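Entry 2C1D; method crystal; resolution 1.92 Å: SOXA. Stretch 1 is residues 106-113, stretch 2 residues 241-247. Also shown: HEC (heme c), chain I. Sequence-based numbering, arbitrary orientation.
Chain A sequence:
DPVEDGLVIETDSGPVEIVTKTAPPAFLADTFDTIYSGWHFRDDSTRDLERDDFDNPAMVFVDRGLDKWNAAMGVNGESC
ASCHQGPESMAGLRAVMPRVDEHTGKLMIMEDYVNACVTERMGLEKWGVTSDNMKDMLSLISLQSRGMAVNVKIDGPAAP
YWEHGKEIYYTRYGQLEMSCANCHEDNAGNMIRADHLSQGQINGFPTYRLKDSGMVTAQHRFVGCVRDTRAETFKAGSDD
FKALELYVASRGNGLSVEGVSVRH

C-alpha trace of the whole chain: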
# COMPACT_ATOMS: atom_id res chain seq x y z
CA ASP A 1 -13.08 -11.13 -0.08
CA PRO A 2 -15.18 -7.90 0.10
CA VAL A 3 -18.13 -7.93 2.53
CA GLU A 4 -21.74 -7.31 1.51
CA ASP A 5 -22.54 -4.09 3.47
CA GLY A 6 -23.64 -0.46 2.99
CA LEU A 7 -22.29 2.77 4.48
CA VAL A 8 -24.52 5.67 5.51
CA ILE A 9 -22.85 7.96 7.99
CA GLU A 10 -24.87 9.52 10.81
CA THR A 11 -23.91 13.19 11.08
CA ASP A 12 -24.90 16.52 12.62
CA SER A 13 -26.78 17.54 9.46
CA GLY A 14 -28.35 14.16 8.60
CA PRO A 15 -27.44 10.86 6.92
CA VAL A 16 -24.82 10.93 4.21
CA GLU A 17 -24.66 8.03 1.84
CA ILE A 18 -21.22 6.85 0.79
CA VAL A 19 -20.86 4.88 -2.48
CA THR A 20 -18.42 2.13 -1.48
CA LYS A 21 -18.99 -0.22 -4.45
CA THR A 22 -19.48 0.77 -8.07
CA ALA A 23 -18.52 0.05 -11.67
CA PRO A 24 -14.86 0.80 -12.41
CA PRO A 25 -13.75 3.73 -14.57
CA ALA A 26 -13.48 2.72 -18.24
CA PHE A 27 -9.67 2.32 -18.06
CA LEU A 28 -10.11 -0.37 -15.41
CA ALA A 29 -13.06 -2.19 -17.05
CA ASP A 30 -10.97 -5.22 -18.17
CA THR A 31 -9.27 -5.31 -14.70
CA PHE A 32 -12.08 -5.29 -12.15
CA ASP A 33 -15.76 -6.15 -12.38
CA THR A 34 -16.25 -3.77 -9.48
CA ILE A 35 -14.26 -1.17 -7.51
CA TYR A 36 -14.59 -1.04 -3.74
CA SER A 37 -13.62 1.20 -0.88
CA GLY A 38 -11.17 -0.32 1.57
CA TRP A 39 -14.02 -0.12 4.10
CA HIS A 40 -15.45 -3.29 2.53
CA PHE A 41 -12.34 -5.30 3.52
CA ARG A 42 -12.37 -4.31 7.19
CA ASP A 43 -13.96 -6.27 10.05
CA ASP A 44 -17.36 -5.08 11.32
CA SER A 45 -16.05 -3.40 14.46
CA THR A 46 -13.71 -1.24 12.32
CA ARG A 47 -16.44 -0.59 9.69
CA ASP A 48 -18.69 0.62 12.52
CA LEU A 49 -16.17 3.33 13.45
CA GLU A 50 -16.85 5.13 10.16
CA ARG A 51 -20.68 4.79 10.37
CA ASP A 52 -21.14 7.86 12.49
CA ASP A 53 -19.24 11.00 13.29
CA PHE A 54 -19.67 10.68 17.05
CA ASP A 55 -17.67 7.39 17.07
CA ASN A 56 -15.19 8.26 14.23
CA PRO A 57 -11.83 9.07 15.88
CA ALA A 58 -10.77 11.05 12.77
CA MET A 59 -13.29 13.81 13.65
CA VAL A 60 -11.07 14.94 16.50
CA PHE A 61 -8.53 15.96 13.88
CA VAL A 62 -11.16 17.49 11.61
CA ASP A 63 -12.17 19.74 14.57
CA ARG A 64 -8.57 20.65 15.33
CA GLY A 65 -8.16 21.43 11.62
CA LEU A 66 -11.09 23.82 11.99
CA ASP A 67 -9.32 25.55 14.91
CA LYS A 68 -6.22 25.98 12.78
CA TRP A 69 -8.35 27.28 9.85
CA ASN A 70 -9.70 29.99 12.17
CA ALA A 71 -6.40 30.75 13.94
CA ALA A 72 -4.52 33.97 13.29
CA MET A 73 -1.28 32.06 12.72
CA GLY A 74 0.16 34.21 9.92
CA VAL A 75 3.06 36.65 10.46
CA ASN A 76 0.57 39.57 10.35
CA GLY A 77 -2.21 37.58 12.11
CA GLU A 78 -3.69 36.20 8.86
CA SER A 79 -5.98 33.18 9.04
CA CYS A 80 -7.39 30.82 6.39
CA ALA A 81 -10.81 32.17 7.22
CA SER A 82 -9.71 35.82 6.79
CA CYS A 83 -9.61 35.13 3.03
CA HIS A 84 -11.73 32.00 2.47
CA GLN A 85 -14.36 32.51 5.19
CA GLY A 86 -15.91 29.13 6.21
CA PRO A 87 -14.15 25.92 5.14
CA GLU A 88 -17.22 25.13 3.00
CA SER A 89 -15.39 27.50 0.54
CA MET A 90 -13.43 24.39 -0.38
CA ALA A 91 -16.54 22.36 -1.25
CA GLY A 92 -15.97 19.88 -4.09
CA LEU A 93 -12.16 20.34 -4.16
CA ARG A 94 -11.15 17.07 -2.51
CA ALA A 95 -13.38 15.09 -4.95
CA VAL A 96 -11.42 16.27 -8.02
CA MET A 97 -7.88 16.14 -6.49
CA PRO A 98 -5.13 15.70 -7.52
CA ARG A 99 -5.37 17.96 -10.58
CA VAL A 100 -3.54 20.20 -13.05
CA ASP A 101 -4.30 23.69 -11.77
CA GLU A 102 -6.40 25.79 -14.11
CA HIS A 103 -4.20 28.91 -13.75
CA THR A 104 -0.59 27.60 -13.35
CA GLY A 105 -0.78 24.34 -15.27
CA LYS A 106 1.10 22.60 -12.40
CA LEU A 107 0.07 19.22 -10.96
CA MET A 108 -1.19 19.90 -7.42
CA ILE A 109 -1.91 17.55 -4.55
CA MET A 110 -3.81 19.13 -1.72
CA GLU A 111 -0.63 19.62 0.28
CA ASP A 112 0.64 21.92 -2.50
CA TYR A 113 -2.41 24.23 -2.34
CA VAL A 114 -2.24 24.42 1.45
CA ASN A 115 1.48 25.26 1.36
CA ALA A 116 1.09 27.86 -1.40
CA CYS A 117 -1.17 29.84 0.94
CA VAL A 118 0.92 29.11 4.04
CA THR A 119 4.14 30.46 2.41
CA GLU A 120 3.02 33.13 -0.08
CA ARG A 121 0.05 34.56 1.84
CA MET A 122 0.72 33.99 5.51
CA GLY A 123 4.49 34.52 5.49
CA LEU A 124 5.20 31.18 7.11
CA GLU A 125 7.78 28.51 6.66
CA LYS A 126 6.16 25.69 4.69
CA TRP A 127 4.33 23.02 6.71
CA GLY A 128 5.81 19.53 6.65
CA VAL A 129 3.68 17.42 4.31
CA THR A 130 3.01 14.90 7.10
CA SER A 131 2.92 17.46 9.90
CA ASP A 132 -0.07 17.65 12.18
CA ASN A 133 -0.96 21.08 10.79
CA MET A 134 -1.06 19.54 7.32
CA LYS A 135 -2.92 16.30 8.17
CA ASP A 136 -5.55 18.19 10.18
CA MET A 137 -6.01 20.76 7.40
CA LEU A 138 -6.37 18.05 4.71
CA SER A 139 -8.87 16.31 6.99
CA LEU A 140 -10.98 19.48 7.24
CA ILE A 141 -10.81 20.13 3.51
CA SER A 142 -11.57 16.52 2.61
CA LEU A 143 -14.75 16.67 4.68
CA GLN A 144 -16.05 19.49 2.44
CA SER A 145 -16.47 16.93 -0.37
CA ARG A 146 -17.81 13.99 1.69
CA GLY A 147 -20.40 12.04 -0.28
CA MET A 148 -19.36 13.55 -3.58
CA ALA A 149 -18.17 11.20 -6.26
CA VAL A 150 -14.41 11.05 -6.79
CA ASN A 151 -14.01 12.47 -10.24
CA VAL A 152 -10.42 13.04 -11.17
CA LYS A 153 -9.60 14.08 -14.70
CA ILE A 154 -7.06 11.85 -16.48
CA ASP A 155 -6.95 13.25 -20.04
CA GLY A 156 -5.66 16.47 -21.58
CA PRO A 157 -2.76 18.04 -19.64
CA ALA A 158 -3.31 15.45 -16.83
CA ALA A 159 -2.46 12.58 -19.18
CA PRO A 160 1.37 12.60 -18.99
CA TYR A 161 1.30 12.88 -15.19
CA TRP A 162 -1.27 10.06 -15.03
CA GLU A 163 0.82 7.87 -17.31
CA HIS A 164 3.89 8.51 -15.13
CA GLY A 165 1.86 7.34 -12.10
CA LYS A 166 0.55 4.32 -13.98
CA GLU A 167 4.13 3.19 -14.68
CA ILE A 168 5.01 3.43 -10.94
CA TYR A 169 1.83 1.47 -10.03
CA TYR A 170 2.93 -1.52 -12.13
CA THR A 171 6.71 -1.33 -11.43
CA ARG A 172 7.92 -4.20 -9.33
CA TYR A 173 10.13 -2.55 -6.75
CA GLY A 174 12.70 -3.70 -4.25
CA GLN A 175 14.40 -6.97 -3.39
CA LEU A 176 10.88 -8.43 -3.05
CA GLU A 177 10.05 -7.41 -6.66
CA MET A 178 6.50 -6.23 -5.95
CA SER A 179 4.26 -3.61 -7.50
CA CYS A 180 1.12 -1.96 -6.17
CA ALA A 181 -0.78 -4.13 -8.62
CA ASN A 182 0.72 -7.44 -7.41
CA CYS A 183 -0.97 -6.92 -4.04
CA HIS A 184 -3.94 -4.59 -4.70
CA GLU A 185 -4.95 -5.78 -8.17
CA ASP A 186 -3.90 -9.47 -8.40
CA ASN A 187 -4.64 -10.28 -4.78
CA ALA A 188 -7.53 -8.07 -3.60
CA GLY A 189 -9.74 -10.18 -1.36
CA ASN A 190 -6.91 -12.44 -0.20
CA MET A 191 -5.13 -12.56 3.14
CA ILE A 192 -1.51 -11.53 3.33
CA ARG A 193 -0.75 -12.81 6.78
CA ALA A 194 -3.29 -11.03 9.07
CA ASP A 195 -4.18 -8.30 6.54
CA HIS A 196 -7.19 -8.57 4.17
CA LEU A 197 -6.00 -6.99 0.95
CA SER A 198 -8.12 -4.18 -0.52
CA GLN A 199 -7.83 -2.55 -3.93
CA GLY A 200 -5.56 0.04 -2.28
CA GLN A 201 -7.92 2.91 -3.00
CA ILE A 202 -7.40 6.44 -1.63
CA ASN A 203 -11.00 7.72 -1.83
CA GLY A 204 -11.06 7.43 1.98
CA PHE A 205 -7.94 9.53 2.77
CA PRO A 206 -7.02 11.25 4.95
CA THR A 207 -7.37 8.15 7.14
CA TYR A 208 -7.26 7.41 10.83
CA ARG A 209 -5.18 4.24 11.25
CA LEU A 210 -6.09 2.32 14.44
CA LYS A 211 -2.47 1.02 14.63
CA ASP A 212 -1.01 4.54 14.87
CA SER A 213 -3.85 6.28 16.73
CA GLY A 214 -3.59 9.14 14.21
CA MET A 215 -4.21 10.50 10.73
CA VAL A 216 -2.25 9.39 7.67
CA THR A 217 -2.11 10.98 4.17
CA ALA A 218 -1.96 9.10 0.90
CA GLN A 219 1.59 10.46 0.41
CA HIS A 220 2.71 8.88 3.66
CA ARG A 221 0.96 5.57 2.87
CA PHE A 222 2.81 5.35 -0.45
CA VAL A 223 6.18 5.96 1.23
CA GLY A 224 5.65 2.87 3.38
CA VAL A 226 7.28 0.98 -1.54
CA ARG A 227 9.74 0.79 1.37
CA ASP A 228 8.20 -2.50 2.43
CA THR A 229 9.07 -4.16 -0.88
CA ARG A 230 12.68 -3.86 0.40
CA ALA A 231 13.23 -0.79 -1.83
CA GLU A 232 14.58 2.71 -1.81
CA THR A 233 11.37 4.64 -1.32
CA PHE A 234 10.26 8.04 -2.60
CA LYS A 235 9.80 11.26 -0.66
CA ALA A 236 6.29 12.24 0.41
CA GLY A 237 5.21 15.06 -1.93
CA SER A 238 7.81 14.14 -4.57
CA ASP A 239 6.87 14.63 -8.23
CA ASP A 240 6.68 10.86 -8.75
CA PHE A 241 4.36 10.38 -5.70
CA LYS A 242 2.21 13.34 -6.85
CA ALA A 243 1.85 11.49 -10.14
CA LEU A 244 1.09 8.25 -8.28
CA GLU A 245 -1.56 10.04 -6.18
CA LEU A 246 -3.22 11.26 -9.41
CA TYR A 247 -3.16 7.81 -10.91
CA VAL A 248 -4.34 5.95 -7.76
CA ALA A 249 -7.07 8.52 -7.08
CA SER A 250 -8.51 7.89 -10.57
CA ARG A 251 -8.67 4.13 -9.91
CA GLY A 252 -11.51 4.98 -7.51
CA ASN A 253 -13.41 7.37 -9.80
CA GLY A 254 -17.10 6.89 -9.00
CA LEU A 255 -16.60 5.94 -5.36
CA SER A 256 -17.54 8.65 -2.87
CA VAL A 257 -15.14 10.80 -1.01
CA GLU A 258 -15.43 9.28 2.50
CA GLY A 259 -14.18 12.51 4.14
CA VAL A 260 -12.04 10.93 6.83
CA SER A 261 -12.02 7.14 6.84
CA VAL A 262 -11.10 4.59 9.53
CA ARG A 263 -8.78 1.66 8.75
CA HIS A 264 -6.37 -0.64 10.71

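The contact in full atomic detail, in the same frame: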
# COMPACT_ATOMS: atom_id res chain seq x y z
N LYS A 106 0.32 23.54 -13.22
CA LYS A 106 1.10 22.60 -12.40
C LYS A 106 0.20 21.51 -11.82
O LYS A 106 -0.94 21.77 -11.41
CB LYS A 106 1.80 23.33 -11.26
CG LYS A 106 2.68 24.49 -11.71
CD LYS A 106 3.69 24.88 -10.66
CE LYS A 106 3.35 26.12 -9.88
NZ LYS A 106 4.61 26.97 -9.70
N LEU A 107 0.71 20.27 -11.76
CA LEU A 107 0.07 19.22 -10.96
C LEU A 107 0.09 19.61 -9.47
O LEU A 107 1.15 19.90 -8.92
CB LEU A 107 0.72 17.86 -11.13
CG LEU A 107 0.02 16.69 -10.42
CD1 LEU A 107 -1.40 16.53 -10.94
CD2 LEU A 107 0.77 15.36 -10.60
N MET A 108 -1.07 19.58 -8.83
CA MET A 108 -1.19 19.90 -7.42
C MET A 108 -1.84 18.73 -6.69
O MET A 108 -2.85 18.22 -7.14
CB MET A 108 -2.03 21.16 -7.23
CG MET A 108 -1.54 22.38 -8.00
SD MET A 108 -0.10 23.08 -7.27
CE MET A 108 -0.73 24.13 -5.96
N ILE A 109 -1.22 18.30 -5.59
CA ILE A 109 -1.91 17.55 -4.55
C ILE A 109 -2.34 18.58 -3.54
O ILE A 109 -1.92 19.73 -3.61
CB ILE A 109 -1.02 16.44 -3.91
CG1 ILE A 109 0.22 17.02 -3.20
CG2 ILE A 109 -0.61 15.46 -4.97
CD1 ILE A 109 1.14 15.99 -2.57
N MET A 110 -3.17 18.18 -2.60
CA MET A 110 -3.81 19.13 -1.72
C MET A 110 -2.78 19.84 -0.89
O MET A 110 -2.90 21.04 -0.64
CB MET A 110 -4.83 18.43 -0.82
CG MET A 110 -5.77 19.41 -0.08
SD MET A 110 -6.88 20.27 -1.21
CE MET A 110 -7.98 18.97 -1.56
N GLU A 111 -1.75 19.10 -0.49
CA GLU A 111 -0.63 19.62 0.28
C GLU A 111 0.01 20.82 -0.43
O GLU A 111 0.45 21.77 0.22
CB GLU A 111 0.42 18.53 0.50
CG GLU A 111 0.03 17.42 1.47
CD GLU A 111 -0.64 16.23 0.81
OE1 GLU A 111 -1.35 16.41 -0.22
OE2 GLU A 111 -0.49 15.11 1.33
N ASP A 112 0.08 20.79 -1.76
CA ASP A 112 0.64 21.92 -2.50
C ASP A 112 -0.25 23.16 -2.40
O ASP A 112 0.27 24.24 -2.30
CB ASP A 112 0.85 21.60 -3.96
CG ASP A 112 1.81 20.47 -4.18
OD1 ASP A 112 2.89 20.42 -3.54
OD2 ASP A 112 1.55 19.59 -5.03
N TYR A 113 -1.57 23.03 -2.49
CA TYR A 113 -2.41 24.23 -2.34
C TYR A 113 -2.29 24.80 -0.93
O TYR A 113 -2.17 26.01 -0.76
CB TYR A 113 -3.89 23.93 -2.62
CG TYR A 113 -4.29 23.81 -4.07
CD1 TYR A 113 -5.08 22.75 -4.50
CD2 TYR A 113 -3.93 24.78 -5.00
CE1 TYR A 113 -5.47 22.63 -5.82
CE2 TYR A 113 -4.32 24.69 -6.33
CZ TYR A 113 -5.09 23.61 -6.73
OH TYR A 113 -5.49 23.51 -8.04
N PHE A 241 5.48 10.75 -6.59
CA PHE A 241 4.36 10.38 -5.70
C PHE A 241 3.13 11.28 -5.91
O PHE A 241 2.01 10.87 -5.60
CB PHE A 241 4.79 10.34 -4.22
CG PHE A 241 5.29 8.99 -3.73
CD1 PHE A 241 5.70 8.86 -2.42
CD2 PHE A 241 5.37 7.86 -4.57
CE1 PHE A 241 6.16 7.66 -1.93
CE2 PHE A 241 5.84 6.64 -4.07
CZ PHE A 241 6.22 6.54 -2.77
N LYS A 242 3.33 12.49 -6.43
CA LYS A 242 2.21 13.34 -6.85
C LYS A 242 1.54 12.70 -8.05
O LYS A 242 0.31 12.60 -8.12
CB LYS A 242 2.67 14.74 -7.24
CG LYS A 242 3.13 15.62 -6.13
CD LYS A 242 3.22 17.04 -6.64
CE LYS A 242 4.15 17.89 -5.81
NZ LYS A 242 4.13 19.29 -6.47
N ALA A 243 2.36 12.24 -9.00
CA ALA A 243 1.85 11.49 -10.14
C ALA A 243 1.14 10.19 -9.74
O ALA A 243 0.08 9.87 -10.26
CB ALA A 243 2.96 11.20 -11.16
N LEU A 244 1.70 9.46 -8.79
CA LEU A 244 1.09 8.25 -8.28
C LEU A 244 -0.25 8.58 -7.61
O LEU A 244 -1.19 7.85 -7.79
CB LEU A 244 2.03 7.58 -7.25
CG LEU A 244 1.62 6.25 -6.66
CD1 LEU A 244 1.35 5.20 -7.75
CD2 LEU A 244 2.69 5.75 -5.67
N GLU A 245 -0.31 9.66 -6.83
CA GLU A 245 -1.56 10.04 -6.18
C GLU A 245 -2.66 10.36 -7.20
O GLU A 245 -3.84 10.03 -6.99
CB GLU A 245 -1.38 11.22 -5.17
CG GLU A 245 -2.66 11.50 -4.39
CD GLU A 245 -2.52 12.48 -3.24
OE1 GLU A 245 -3.49 13.24 -2.98
OE2 GLU A 245 -1.48 12.48 -2.57
N LEU A 246 -2.28 10.98 -8.31
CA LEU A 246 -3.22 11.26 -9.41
C LEU A 246 -3.73 9.97 -10.02
O LEU A 246 -4.94 9.80 -10.22
CB LEU A 246 -2.53 12.10 -10.51
CG LEU A 246 -3.28 12.35 -11.83
CD1 LEU A 246 -4.54 13.22 -11.65
CD2 LEU A 246 -2.34 12.98 -12.85
N TYR A 247 -2.81 9.06 -10.29
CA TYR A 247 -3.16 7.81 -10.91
C TYR A 247 -4.04 6.95 -9.97
O TYR A 247 -5.08 6.44 -10.39
CB TYR A 247 -1.92 7.05 -11.37
CG TYR A 247 -2.31 5.74 -11.95
CD1 TYR A 247 -2.89 5.68 -13.22
CD2 TYR A 247 -2.14 4.57 -11.24
CE1 TYR A 247 -3.28 4.45 -13.76
CE2 TYR A 247 -2.55 3.36 -11.76
CZ TYR A 247 -3.12 3.31 -13.02
OH TYR A 247 -3.53 2.09 -13.53
FE HEC I . -5.84 29.98 0.36
CHA HEC I . -6.26 29.01 -2.98
CHB HEC I . -6.34 26.83 1.34
CHC HEC I . -5.09 30.96 3.51
CHD HEC I . -6.09 33.27 -0.63
NA HEC I . -6.25 28.26 -0.65
C1A HEC I . -6.39 28.06 -2.00
C2A HEC I . -6.66 26.67 -2.22
C3A HEC I . -6.68 26.07 -1.02
C4A HEC I . -6.39 27.06 -0.00
CMA HEC I . -6.92 24.59 -0.73
CAA HEC I . -6.88 26.04 -3.60
CBA HEC I . -8.24 26.48 -4.09
CGA HEC I . -8.53 26.12 -5.54
O1A HEC I . -7.61 25.93 -6.36
O2A HEC I . -9.76 26.04 -5.83
NB HEC I . -5.77 29.06 2.13
C1B HEC I . -5.91 27.70 2.31
C2B HEC I . -5.51 27.39 3.67
C3B HEC I . -5.17 28.54 4.28
C4B HEC I . -5.33 29.62 3.31
CMB HEC I . -5.57 25.99 4.31
CAB HEC I . -4.68 28.70 5.75
CBB HEC I . -3.60 27.90 6.01
NC HEC I . -5.65 31.82 1.27
C1C HEC I . -5.25 31.98 2.57
C2C HEC I . -5.16 33.41 2.82
C3C HEC I . -5.32 34.06 1.64
C4C HEC I . -5.72 33.06 0.67
CMC HEC I . -4.58 33.99 4.13
CAC HEC I . -5.26 35.60 1.37
CBC HEC I . -4.18 36.30 1.77
ND HEC I . -6.13 30.96 -1.52
C1D HEC I . -6.14 32.35 -1.65
C2D HEC I . -6.17 32.69 -3.06
C3D HEC I . -6.20 31.36 -3.80
C4D HEC I . -6.18 30.35 -2.76
CMD HEC I . -6.18 34.08 -3.72
CAD HEC I . -6.24 31.14 -5.32
CBD HEC I . -7.66 31.12 -5.78
CGD HEC I . -7.77 30.75 -7.26
O1D HEC I . -8.75 31.20 -7.92
O2D HEC I . -6.89 30.01 -7.75
O HOH W 1 -4.60 15.75 -3.65
O HOH W 2 -1.63 12.83 0.25
O HOH W 3 -3.68 14.99 -0.69
O HOH W 4 5.45 20.69 -4.77

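A short strand, Leu107 and Met108, turns at Ile109 into a helix, and this corner rests against one side of the helix carrying residues 241-247; the CA atoms nearest each other are those of Ile109 and Lys242, 6.3 Å apart. Lys242 is the hub. Its aliphatic chain packs on isoleucine, Lys242 CG lying 3.9 Å from Ile109 CG2, while the extended tail carries Lys242 NZ to Asp112 OD2, 3.0 Å away, in a salt bridge that is also a hydrogen bond. Asp112 OD2 also accepts from Ile109 N (3.1 Å), and Asp112 N donates to Ile109 O (2.9 Å), so reciprocal bonds tie the two residues at the start of the helix; Ile109, at the N-cap, has no side-chain acceptor of its own. Water 4 closes the ion pair, accepting from Lys242 NZ (2.6 Å) and donating to Asp112 OD1 (2.9 Å).

Leu107 extends the apolar contact, Leu107 CD2 lying 3.9 Å from Lys242 CB and Leu107 CD1 4.1 Å from Leu246 CD2. Leu107 CD2 also makes van der Waals contact with Lys242 O (3.7 Å), which loses nothing, since Lys242 O accepts from Leu246 N (3.1 Å) within the helix.

Glu111 and Glu245 bring like charges close, Glu111 OE1 to Glu245 OE2 at 4.6 Å, without bonding directly. Waters 2 and 3 lie within hydrogen-bonding reach of both carboxylates and can offset the repulsion, and water 1 donates to Glu245 OE1 (2.8 Å) while weakly accepting from Met110 N (3.0 Å).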